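Local structure of uncharacterized protein (Bacteroides fragilis, 3EUR) at residues T34-N39 against T116-D121; T9-F14 against K124-K129. The protein is of unknown function but has a thioredoxin-like fold, so a role in thiol-disulfide chemistry is possible though not established. All blocks are in the same frame, centred on the assembly; numbering follows the deposited sequence. Where two conformers were deposited one is given.

Contact 1. Residues T34-N39 against T116-D121; sequences TLLFIN and TLYLLD
Strands 34-38 and 116-120 run antiparallel, with axes 4.7 Å apart at their closest, in the central sheet of the thioredoxin-like fold, and T34, Y118 and L36 lose the most surface to the pairing. T34 and L120 form a hydrogen-bonded pair: T34 N gives its hydrogen to L120 O at 2.9 Å from above the carbonyl plane, whereas L120 N reaches T34 O at 2.8 Å almost along the C=O axis. T34 OG1 lies beside its own backbone N (chi1 -64°) and donates to a water that in turn donates to the carbonyl oxygen of D121, so one water ties the T34 hydroxyl to the main chain just past the last backbone pair. L36 and Y118 repeat the two-bond pairing in the middle, where Y118 N meets L36 O in the carbonyl plane with an N-H...O angle of 166°. Their CB atoms lie 4.1 Å apart on the face shared with T34, I38, T116 and L120. Y118 CG is anti to its carbonyl carbon, and the ring crosses I38 obliquely, CE2 lying 4.1 Å from I38 CD1; Y109 completes an edge-to-face pair with this ring. L35, F37, L117 and L119 lie on the opposite face of the sheet. There L117 CD2 comes within 3.8 Å of F37 CB, and helices 44-55 and 133-141 cover this layer. L71 and I73 of strand 68-74 bond to the backbone of F37, setting strand 34-38 between two neighbours. Six backbone bonds thus satisfy the buried amides and carbonyls of three residue pairs, while mostly apolar side chains flank the ladder on both faces, and all ten touching residues are buried.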
# COMPACT_ATOMS: atom_id res chain seq x y z
N THR A 34 -0.24 -3.00 8.59
CA THR A 34 -0.39 -2.14 7.45
C THR A 34 -0.17 -2.96 6.18
O THR A 34 0.86 -3.64 6.07
CB THR A 34 0.59 -0.94 7.47
OG1 THR A 34 0.32 -0.11 8.58
CG2 THR A 34 0.54 -0.14 6.21
N LEU A 35 -1.11 -2.91 5.26
CA LEU A 35 -0.93 -3.49 3.95
C LEU A 35 -0.60 -2.35 2.99
O LEU A 35 -1.46 -1.55 2.65
CB LEU A 35 -2.17 -4.25 3.50
CG LEU A 35 -2.03 -5.04 2.19
CD1 LEU A 35 -0.87 -6.04 2.25
CD2 LEU A 35 -3.37 -5.78 1.93
N LEU A 36 0.69 -2.22 2.68
CA LEU A 36 1.18 -1.20 1.81
C LEU A 36 1.04 -1.67 0.36
O LEU A 36 1.55 -2.71 0.00
CB LEU A 36 2.66 -0.90 2.14
CG LEU A 36 3.37 0.12 1.25
CD1 LEU A 36 2.74 1.49 1.41
CD2 LEU A 36 4.83 0.19 1.60
N PHE A 37 0.28 -0.90 -0.40
CA PHE A 37 -0.12 -1.24 -1.75
C PHE A 37 0.43 -0.20 -2.71
O PHE A 37 -0.14 0.87 -2.85
CB PHE A 37 -1.64 -1.38 -1.77
CG PHE A 37 -2.29 -1.52 -3.13
CD1 PHE A 37 -1.64 -2.06 -4.25
CD2 PHE A 37 -3.63 -1.18 -3.28
CE1 PHE A 37 -2.30 -2.18 -5.45
CE2 PHE A 37 -4.28 -1.30 -4.48
CZ PHE A 37 -3.62 -1.81 -5.57
N ILE A 38 1.56 -0.50 -3.36
CA ILE A 38 2.21 0.43 -4.30
C ILE A 38 1.59 0.21 -5.64
O ILE A 38 1.59 -0.90 -6.14
CB ILE A 38 3.72 0.24 -4.34
CG1 ILE A 38 4.33 0.19 -2.94
CG2 ILE A 38 4.34 1.32 -5.21
CD1 ILE A 38 5.83 -0.13 -2.88
N ASN A 39 1.01 1.25 -6.24
CA ASN A 39 0.12 1.05 -7.41
C ASN A 39 0.38 2.16 -8.40
O ASN A 39 0.84 3.25 -8.04
CB ASN A 39 -1.32 1.07 -6.94
CG ASN A 39 -1.72 2.38 -6.37
OD1 ASN A 39 -1.65 2.62 -5.14
ND2 ASN A 39 -2.07 3.27 -7.20
N THR A 116 2.54 -3.85 -6.21
CA THR A 116 3.23 -4.64 -5.20
C THR A 116 2.72 -4.39 -3.79
O THR A 116 2.39 -3.27 -3.39
CB THR A 116 4.75 -4.38 -5.23
OG1 THR A 116 5.18 -4.16 -6.58
CG2 THR A 116 5.50 -5.57 -4.66
N LEU A 117 2.65 -5.47 -3.03
CA LEU A 117 2.20 -5.47 -1.64
C LEU A 117 3.31 -5.75 -0.67
O LEU A 117 4.13 -6.63 -0.88
CB LEU A 117 1.11 -6.55 -1.45
CG LEU A 117 -0.16 -6.39 -2.25
CD1 LEU A 117 -1.04 -7.63 -2.04
CD2 LEU A 117 -0.93 -5.14 -1.87
N TYR A 118 3.31 -5.00 0.42
CA TYR A 118 4.10 -5.31 1.62
C TYR A 118 3.15 -5.43 2.79
O TYR A 118 2.28 -4.58 2.95
CB TYR A 118 5.14 -4.22 1.95
CG TYR A 118 6.27 -4.10 1.00
CD1 TYR A 118 7.54 -4.51 1.40
CD2 TYR A 118 6.11 -3.64 -0.28
CE1 TYR A 118 8.63 -4.42 0.58
CE2 TYR A 118 7.23 -3.56 -1.17
CZ TYR A 118 8.47 -4.00 -0.71
OH TYR A 118 9.58 -3.94 -1.55
N LEU A 119 3.33 -6.44 3.63
CA LEU A 119 2.60 -6.55 4.88
C LEU A 119 3.55 -6.18 6.00
O LEU A 119 4.63 -6.76 6.11
CB LEU A 119 2.02 -7.95 5.08
CG LEU A 119 1.13 -8.11 6.32
CD1 LEU A 119 -0.14 -7.38 6.22
CD2 LEU A 119 0.91 -9.61 6.62
N LEU A 120 3.14 -5.19 6.79
CA LEU A 120 3.96 -4.62 7.85
C LEU A 120 3.27 -4.77 9.21
O LEU A 120 2.02 -4.69 9.28
CB LEU A 120 4.18 -3.12 7.59
CG LEU A 120 4.64 -2.73 6.21
CD1 LEU A 120 4.75 -1.20 6.08
CD2 LEU A 120 5.93 -3.38 5.79
N ASP A 121 4.03 -5.00 10.27
CA ASP A 121 3.47 -5.06 11.60
C ASP A 121 3.29 -3.64 12.17
O ASP A 121 3.45 -2.64 11.48
CB ASP A 121 4.29 -6.00 12.52
CG ASP A 121 5.56 -5.40 13.07
OD1 ASP A 121 5.90 -4.21 12.78
OD2 ASP A 121 6.21 -6.13 13.83
O HOH W 1 1.41 -0.81 11.02

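Contact 2. Residues T9-F14 against K124-K129; sequences TKALNF and KTVLLK
V126 CG2 stands anti to its own carbonyl carbon and beside its backbone N, while chi1 of 176° sends CG1 anti to that nitrogen. This brings CG2 to 3.4 Å from T9 O and 4.1 Å from A11 CB, where the extended 9-11 segment meets the chain in a single beta bridge, K10 opposite T125, at the start of strand 126-131, the outermost strand at that edge of the thioredoxin-like sheet within the chain. K124 adopts a left-handed backbone conformation that leads into T125 and V126. Two backbone bonds flank the bridge: V126 N donates to T9 O, and A11 N donates to K124 O with an N-H...O angle of 170°, both in the plane of the accepting carbonyl. The same oxygens receive CA-H contacts from T125 and K10. K124 folds its side chain back, so its ammonium leaves the bridge and donates to the carbonyl oxygen of F29. K10 instead stays extended, and its charged end makes a cation-pi contact with Y27. A11 and V126 both rest on L120, so the small apolar patch continues into the sheet. The methyl CB of A11 also lies against the bridging carbonyl, 3.6 Å from K124 O.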
# COMPACT_ATOMS: atom_id res chain seq x y z
N THR A 9 13.00 -6.36 8.80
CA THR A 9 13.57 -5.03 8.99
C THR A 9 12.48 -3.97 8.81
O THR A 9 11.40 -4.27 8.33
CB THR A 9 14.75 -4.77 8.03
OG1 THR A 9 14.27 -4.56 6.70
CG2 THR A 9 15.77 -5.92 8.11
N LYS A 10 12.74 -2.76 9.26
CA LYS A 10 11.73 -1.70 9.20
C LYS A 10 11.65 -1.16 7.78
O LYS A 10 12.65 -0.75 7.20
CB LYS A 10 12.10 -0.58 10.19
CG LYS A 10 10.99 0.40 10.50
CD LYS A 10 11.40 1.46 11.52
CE LYS A 10 10.20 2.27 11.97
NZ LYS A 10 10.53 3.16 13.14
N ALA A 11 10.44 -1.12 7.24
CA ALA A 11 10.21 -0.55 5.92
C ALA A 11 10.67 0.90 5.92
O ALA A 11 10.58 1.59 6.94
CB ALA A 11 8.72 -0.64 5.58
N LEU A 12 11.07 1.38 4.75
CA LEU A 12 11.49 2.76 4.61
C LEU A 12 10.34 3.73 4.71
O LEU A 12 9.27 3.52 4.13
CB LEU A 12 12.22 2.97 3.29
CG LEU A 12 13.66 2.58 3.28
CD1 LEU A 12 14.50 3.66 4.00
CD2 LEU A 12 13.96 1.19 3.61
N ASN A 13 10.51 4.83 5.46
CA ASN A 13 9.47 5.82 5.58
C ASN A 13 9.33 6.65 4.34
O ASN A 13 10.25 6.74 3.49
CB ASN A 13 9.81 6.74 6.74
CG ASN A 13 8.66 7.53 7.29
OD1 ASN A 13 7.51 7.15 7.13
ND2 ASN A 13 8.99 8.60 8.07
N PHE A 14 8.16 7.29 4.20
CA PHE A 14 7.87 8.25 3.16
C PHE A 14 6.68 9.08 3.56
O PHE A 14 5.88 8.64 4.38
CB PHE A 14 7.66 7.54 1.80
CG PHE A 14 6.50 6.58 1.82
CD1 PHE A 14 5.20 7.01 1.61
CD2 PHE A 14 6.72 5.24 2.12
CE1 PHE A 14 4.14 6.13 1.69
CE2 PHE A 14 5.63 4.38 2.17
CZ PHE A 14 4.39 4.82 1.96
N LYS A 124 5.99 -1.26 11.69
CA LYS A 124 6.41 -1.17 10.28
C LYS A 124 7.56 -2.13 9.94
O LYS A 124 8.19 -1.97 8.90
CB LYS A 124 6.68 0.25 9.80
CG LYS A 124 5.53 1.21 10.17
CD LYS A 124 4.18 0.81 9.60
CE LYS A 124 3.05 1.75 9.97
NZ LYS A 124 2.69 1.73 11.41
N THR A 125 7.73 -3.15 10.76
CA THR A 125 8.62 -4.25 10.39
C THR A 125 7.97 -5.06 9.27
O THR A 125 6.79 -5.37 9.32
CB THR A 125 8.90 -5.15 11.60
OG1 THR A 125 9.48 -4.37 12.63
CG2 THR A 125 9.83 -6.33 11.27
N VAL A 126 8.78 -5.43 8.27
CA VAL A 126 8.31 -6.16 7.13
C VAL A 126 8.03 -7.60 7.50
O VAL A 126 8.92 -8.35 7.85
CB VAL A 126 9.30 -6.07 5.94
CG1 VAL A 126 8.84 -6.94 4.79
CG2 VAL A 126 9.51 -4.65 5.52
N LEU A 127 6.76 -7.99 7.39
CA LEU A 127 6.28 -9.36 7.54
C LEU A 127 6.28 -10.10 6.22
O LEU A 127 6.55 -11.31 6.19
CB LEU A 127 4.89 -9.38 8.16
CG LEU A 127 4.72 -8.71 9.53
CD1 LEU A 127 3.28 -8.74 9.94
CD2 LEU A 127 5.66 -9.33 10.55
N LEU A 128 5.90 -9.44 5.13
CA LEU A 128 5.96 -9.99 3.79
C LEU A 128 6.43 -8.88 2.85
O LEU A 128 5.92 -7.77 2.91
CB LEU A 128 4.61 -10.50 3.29
CG LEU A 128 3.95 -11.62 4.02
CD1 LEU A 128 2.50 -11.78 3.55
CD2 LEU A 128 4.74 -12.92 3.84
N LYS A 129 7.44 -9.17 2.05
CA LYS A 129 7.98 -8.30 1.04
C LYS A 129 7.48 -8.70 -0.35
O LYS A 129 7.73 -9.83 -0.77
CB LYS A 129 9.52 -8.33 1.08
CG LYS A 129 10.12 -7.57 -0.13
CD LYS A 129 11.62 -7.43 -0.07
CE LYS A 129 12.16 -6.54 -1.16
NZ LYS A 129 13.67 -6.34 -1.03

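The two contacts lie 9 Å apart between centres and are joined by the neighbouring strands 116-120 and 126-131. Along the chain, residues 9-14 come first, then 34-39, 116-121 and 124-129, so contact 1 falls between the two halves of contact 2. L119 stitches them together: its O and N probably bond to L127 N and L128 O, which form a classic beta bulge facing L119. Y118 also packs on K129, and T34 on K124. Contact 1 is buried near the centre of the chain, whereas contact 2 is partly buried about 11 Å from it, bringing the N-terminal segment up to the sheet's outer strand.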